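PDB 3EB7: insecticidal Delta-Endotoxin Cry8Ea1 from Bacillus Thuringiensis, which is toxic to larvae of the underground pest Holotrichia parallela, probably by binding gut membranes and forming pores as other three-domain Cry toxins do. Local coordinates for residues A[107-112]-A[157-162]; A[367-370]-A[375-378]. All coordinates share one frame; numbering follows the deposited sequence.

Interaction 1 (A[107-112]-A[157-162]); sequences NRFEIL and WGFSTT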
loop_
_atom_site.group_PDB
_atom_site.type_symbol
_atom_site.label_atom_id
_atom_site.label_comp_id
_atom_site.label_asym_id
_atom_site.label_seq_id
_atom_site.Cartn_x
_atom_site.Cartn_y
_atom_site.Cartn_z
ATOM N N ASN A 107 -6.661 -27.481 -20.839
ATOM C CA ASN A 107 -5.542 -28.335 -20.467
ATOM C C ASN A 107 -4.336 -27.548 -19.902
ATOM O O ASN A 107 -3.715 -27.972 -18.945
ATOM C CB ASN A 107 -5.193 -29.240 -21.677
ATOM C CG ASN A 107 -3.775 -29.825 -21.626
ATOM O OD1 ASN A 107 -3.441 -30.640 -20.748
ATOM N ND2 ASN A 107 -2.943 -29.441 -22.612
ATOM N N ARG A 108 -4.036 -26.380 -20.460
ATOM C CA ARG A 108 -2.897 -25.589 -19.990
ATOM C C ARG A 108 -3.178 -25.009 -18.595
ATOM O O ARG A 108 -2.277 -24.897 -17.773
ATOM C CB ARG A 108 -2.567 -24.440 -20.965
ATOM C CG ARG A 108 -2.039 -24.849 -22.323
ATOM C CD ARG A 108 -0.717 -25.551 -22.213
ATOM N NE ARG A 108 -0.324 -26.145 -23.494
ATOM C CZ ARG A 108 0.522 -27.178 -23.619
ATOM N NH1 ARG A 108 1.081 -27.736 -22.540
ATOM N NH2 ARG A 108 0.817 -27.649 -24.833
ATOM N N PHE A 109 -4.437 -24.620 -18.386
ATOM C CA PHE A 109 -4.945 -24.025 -17.177
ATOM C C PHE A 109 -4.899 -25.050 -16.051
ATOM O O PHE A 109 -4.514 -24.722 -14.927
ATOM C CB PHE A 109 -6.398 -23.532 -17.406
ATOM C CG PHE A 109 -7.180 -23.354 -16.130
ATOM C CD1 PHE A 109 -7.237 -22.107 -15.498
ATOM C CD2 PHE A 109 -7.837 -24.455 -15.532
ATOM C CE1 PHE A 109 -7.924 -21.962 -14.279
ATOM C CE2 PHE A 109 -8.516 -24.323 -14.341
ATOM C CZ PHE A 109 -8.556 -23.071 -13.699
ATOM N N GLU A 110 -5.288 -26.285 -16.362
ATOM C CA GLU A 110 -5.310 -27.360 -15.375
ATOM C C GLU A 110 -3.907 -27.765 -15.014
ATOM O O GLU A 110 -3.640 -28.138 -13.886
ATOM C CB GLU A 110 -6.064 -28.576 -15.905
ATOM C CG GLU A 110 -7.587 -28.391 -16.079
ATOM C CD GLU A 110 -8.241 -29.574 -16.839
ATOM O OE1 GLU A 110 -7.599 -30.643 -16.980
ATOM O OE2 GLU A 110 -9.397 -29.438 -17.301
ATOM N N ILE A 111 -3.000 -27.687 -15.977
ATOM C CA ILE A 111 -1.577 -27.936 -15.694
ATOM C C ILE A 111 -1.027 -26.866 -14.755
ATOM O O ILE A 111 -0.281 -27.180 -13.835
ATOM C CB ILE A 111 -0.711 -28.052 -17.000
ATOM C CG1 ILE A 111 -0.926 -29.429 -17.672
ATOM C CG2 ILE A 111 0.781 -27.733 -16.723
ATOM C CD1 ILE A 111 -0.653 -29.446 -19.164
ATOM N N LEU A 112 -1.396 -25.605 -14.963
ATOM C CA LEU A 112 -0.928 -24.544 -14.056
ATOM C C LEU A 112 -1.461 -24.738 -12.654
ATOM O O LEU A 112 -0.697 -24.739 -11.695
ATOM C CB LEU A 112 -1.232 -23.142 -14.583
ATOM C CG LEU A 112 -0.250 -22.737 -15.676
ATOM C CD1 LEU A 112 -0.766 -21.516 -16.361
ATOM C CD2 LEU A 112 1.197 -22.531 -15.118
ATOM N N TRP A 157 -15.179 -22.970 -21.786
ATOM C CA TRP A 157 -14.265 -24.079 -22.055
ATOM C C TRP A 157 -14.887 -25.426 -21.760
ATOM O O TRP A 157 -14.211 -26.453 -21.879
ATOM C CB TRP A 157 -12.980 -23.989 -21.226
ATOM C CG TRP A 157 -12.203 -22.711 -21.355
ATOM C CD1 TRP A 157 -12.230 -21.813 -22.404
ATOM C CD2 TRP A 157 -11.253 -22.191 -20.412
ATOM N NE1 TRP A 157 -11.359 -20.776 -22.158
ATOM C CE2 TRP A 157 -10.745 -20.985 -20.949
ATOM C CE3 TRP A 157 -10.773 -22.636 -19.177
ATOM C CZ2 TRP A 157 -9.796 -20.210 -20.276
ATOM C CZ3 TRP A 157 -9.827 -21.877 -18.510
ATOM C CH2 TRP A 157 -9.354 -20.667 -19.055
ATOM N N GLY A 158 -16.149 -25.437 -21.340
ATOM C CA GLY A 158 -16.844 -26.697 -21.096
ATOM C C GLY A 158 -16.613 -27.375 -19.747
ATOM O O GLY A 158 -16.805 -28.611 -19.605
ATOM N N PHE A 159 -16.224 -26.596 -18.743
ATOM C CA PHE A 159 -16.226 -27.131 -17.391
ATOM C C PHE A 159 -17.669 -27.329 -16.957
ATOM O O PHE A 159 -18.565 -26.594 -17.392
ATOM C CB PHE A 159 -15.501 -26.220 -16.407
ATOM C CG PHE A 159 -14.009 -26.308 -16.484
ATOM C CD1 PHE A 159 -13.253 -25.173 -16.777
ATOM C CD2 PHE A 159 -13.351 -27.514 -16.241
ATOM C CE1 PHE A 159 -11.857 -25.219 -16.843
ATOM C CE2 PHE A 159 -11.947 -27.588 -16.299
ATOM C CZ PHE A 159 -11.196 -26.437 -16.605
ATOM N N SER A 160 -17.895 -28.345 -16.125
ATOM C CA SER A 160 -19.198 -28.543 -15.521
ATOM C C SER A 160 -19.397 -27.513 -14.423
ATOM O O SER A 160 -18.437 -26.877 -13.944
ATOM C CB SER A 160 -19.358 -29.974 -14.983
ATOM O OG SER A 160 -18.392 -30.289 -13.997
ATOM N N THR A 161 -20.652 -27.341 -14.047
ATOM C CA THR A 161 -21.009 -26.514 -12.916
ATOM C C THR A 161 -20.289 -26.984 -11.648
ATOM O O THR A 161 -19.800 -26.189 -10.900
ATOM C CB THR A 161 -22.548 -26.433 -12.755
ATOM O OG1 THR A 161 -23.106 -25.800 -13.931
ATOM C CG2 THR A 161 -22.931 -25.595 -11.501
ATOM N N THR A 162 -20.200 -28.279 -11.433
ATOM C CA THR A 162 -19.421 -28.817 -10.310
ATOM C C THR A 162 -17.924 -28.377 -10.298
ATOM O O THR A 162 -17.463 -27.862 -9.292
ATOM C CB THR A 162 -19.591 -30.375 -10.189
ATOM O OG1 THR A 162 -20.986 -30.686 -10.041
ATOM C CG2 THR A 162 -18.845 -30.930 -8.986
#
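Phe109, Trp157 and Phe159 form an aromatic cluster in which a single ring from a helix is met by two rings from the loop that leads into helix 161-191. The Trp157 indole turns the edge of its six-membered ring toward the face of Phe109 in an offset edge-to-face pair, with centroids 5.7 Å apart and planes at 60°. Its leading atom is CZ3, which lies 3.9 Å from CG of Phe109 and almost as near to CB and CD1. Phe159 arrives on the same side of the Phe109 ring plane, but toward CD2: its CZ lies 4.0 Å from Phe109 CD2, and the two rings meet obliquely. With CG anti to the backbone N (chi1 159°), Phe109 carries its ring off the helix toward both partners.

A polar contact borders this apolar one. The extended chain of Glu110 brings its carboxylate to the rim of Phe159, where OE2 sits near the ring plane, 3.3 Å from CE2. Carboxylate and ring planes differ by 42°; an anion placed there faces the slightly positive hydrogens of the ring edge, which probably makes the approach mildly favourable.

Tyr167 of helix 161-191 meets both Phe109 and Phe159 edge-to-face, while Trp92 adds an edge-to-face partner for Trp157. Phe109 also packs on Leu146 and Ala150 of helix 133-153, so that helices 99-119, 133-153 and 161-191 of the N-terminal helical domain are joined through one group of rings.

Interaction 2 (A[367-370]-A[375-378]); sequences DAIY and YKTT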
loop_
_atom_site.group_PDB
_atom_site.type_symbol
_atom_site.label_atom_id
_atom_site.label_comp_id
_atom_site.label_asym_id
_atom_site.label_seq_id
_atom_site.Cartn_x
_atom_site.Cartn_y
_atom_site.Cartn_z
ATOM N N ASP A 367 10.150 17.371 -6.638
ATOM C CA ASP A 367 9.527 17.433 -7.953
ATOM C C ASP A 367 8.046 17.228 -7.777
ATOM O O ASP A 367 7.630 16.242 -7.189
ATOM C CB ASP A 367 10.089 16.391 -8.890
ATOM C CG ASP A 367 11.561 16.605 -9.198
ATOM O OD1 ASP A 367 12.019 17.772 -9.300
ATOM O OD2 ASP A 367 12.261 15.593 -9.398
ATOM N N ALA A 368 7.258 18.180 -8.258
ATOM C CA ALA A 368 5.840 18.182 -7.996
ATOM C C ALA A 368 5.011 18.363 -9.261
ATOM O O ALA A 368 5.433 19.020 -10.235
ATOM C CB ALA A 368 5.487 19.282 -6.961
ATOM N N ILE A 369 3.824 17.764 -9.226
ATOM C CA ILE A 369 2.807 17.960 -10.237
ATOM C C ILE A 369 1.435 18.147 -9.578
ATOM O O ILE A 369 1.154 17.604 -8.518
ATOM C CB ILE A 369 2.781 16.770 -11.252
ATOM C CG1 ILE A 369 1.925 17.094 -12.479
ATOM C CG2 ILE A 369 2.306 15.450 -10.585
ATOM C CD1 ILE A 369 2.122 16.080 -13.591
ATOM N N TYR A 370 0.599 18.931 -10.231
ATOM C CA TYR A 370 -0.793 19.148 -9.875
ATOM C C TYR A 370 -1.648 18.142 -10.645
ATOM O O TYR A 370 -1.807 18.278 -11.862
ATOM C CB TYR A 370 -1.111 20.529 -10.367
ATOM C CG TYR A 370 -1.957 21.302 -9.490
ATOM C CD1 TYR A 370 -1.465 21.832 -8.290
ATOM C CD2 TYR A 370 -3.275 21.539 -9.853
ATOM C CE1 TYR A 370 -2.270 22.579 -7.461
ATOM C CE2 TYR A 370 -4.125 22.296 -9.028
ATOM C CZ TYR A 370 -3.623 22.793 -7.836
ATOM O OH TYR A 370 -4.497 23.499 -7.046
ATOM N N TYR A 375 0.034 20.526 -14.288
ATOM C CA TYR A 375 1.055 21.533 -14.178
ATOM C C TYR A 375 2.200 21.063 -13.243
ATOM O O TYR A 375 1.963 20.672 -12.107
ATOM C CB TYR A 375 0.442 22.865 -13.742
ATOM C CG TYR A 375 1.491 23.903 -13.484
ATOM C CD1 TYR A 375 2.122 24.558 -14.541
ATOM C CD2 TYR A 375 1.882 24.209 -12.173
ATOM C CE1 TYR A 375 3.124 25.488 -14.306
ATOM C CE2 TYR A 375 2.866 25.137 -11.926
ATOM C CZ TYR A 375 3.481 25.774 -12.999
ATOM O OH TYR A 375 4.461 26.683 -12.754
ATOM N N LYS A 376 3.434 21.108 -13.761
ATOM C CA LYS A 376 4.641 20.650 -13.064
ATOM C C LYS A 376 5.519 21.792 -12.578
ATOM O O LYS A 376 5.651 22.830 -13.233
ATOM C CB LYS A 376 5.479 19.766 -13.989
ATOM C CG LYS A 376 4.782 18.493 -14.441
ATOM C CD LYS A 376 5.700 17.673 -15.348
ATOM C CE LYS A 376 6.102 18.469 -16.586
ATOM N NZ LYS A 376 4.922 18.762 -17.486
ATOM N N THR A 377 6.113 21.604 -11.409
ATOM C CA THR A 377 7.065 22.566 -10.854
ATOM C C THR A 377 8.084 21.873 -9.932
ATOM O O THR A 377 7.879 20.726 -9.508
ATOM C CB THR A 377 6.339 23.754 -10.147
ATOM O OG1 THR A 377 7.213 24.900 -10.107
ATOM C CG2 THR A 377 5.930 23.393 -8.731
ATOM N N THR A 378 9.202 22.549 -9.679
ATOM C CA THR A 378 10.203 22.111 -8.696
ATOM C C THR A 378 10.213 23.059 -7.515
ATOM O O THR A 378 10.093 24.266 -7.683
ATOM C CB THR A 378 11.627 22.092 -9.299
ATOM O OG1 THR A 378 11.585 21.408 -10.548
ATOM C CG2 THR A 378 12.617 21.367 -8.426
#
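Ala368 and Thr377 form the hydrogen-bonded pair of an antiparallel hairpin whose short strand axes, 367-369 and 376-378, approach to 4.8 Å with N-to-C directions 155° apart, flanked by the non-hydrogen-bonded pairs Asp367 with Thr378 and Ile369 with Lys376. Ala368 N donates to Thr377 O, and Thr377 N returns a bond to Ala368 O, each 2.9 Å long, the second nearly straight at its N-H (168°). Toward the turn, Tyr370 N donates to Tyr375 O, again at 2.9 Å. Between these bonds the CA-H groups of Lys376 and Ile369 lean on carbonyl oxygens, the first on Ala368 O and the second on Tyr375 O, so both acceptors receive a second, softer contact.

Ile369 and Lys376 share one face of the sheet and lie side by side, pointing the same way. Ile369 holds CG1 anti to its own N (chi1 -168°), which sets CG1 and CD1 alongside the lysine, both 3.7 Å from Lys376 CG. The lysine chain then bends at chi3 and chi4, taking its amine away from the isoleucine, and Lys376 forms a cation-pi pair with Tyr409. On the same face, Asp367 and Thr378 also run abreast; the methyl CG2 of Thr378 lies 3.7 Å from Asp367 OD1. Ala368 and Thr377 occupy the reverse face, where both side chains touch Phe339. Nearer the turn, Tyr370 and Tyr375 meet through their CB atoms, 4.4 Å apart, and the Tyr370 ring goes on to an edge-to-face pairing with Phe339.

Strand 376-381 is an outermost strand of a four-stranded antiparallel sheet. Strand 357-369 lies inside it, its other edge bonded to strand 340-352 through Asp367 with Tyr342 and Lys343, and Ile369 with Asp340.

Two ways of tying a chain together appear here in separate parts of one toxin. Interaction 1 comes first along the sequence and links elements 45 residues apart within the N-terminal helical domain; interaction 2 follows, a local hairpin in the next domain, with four residues between its two segments. Their centres lie 50 Å apart and their nearest atoms about 38 Å, so they neither touch nor share a helix or sheet. One relies on rings packed between a helix and the loop entering another, the other on backbone bonds at a sheet edge. In Cry toxins the helical domain is generally linked to pore formation and the second to receptor recognition, roles that probably hold here too.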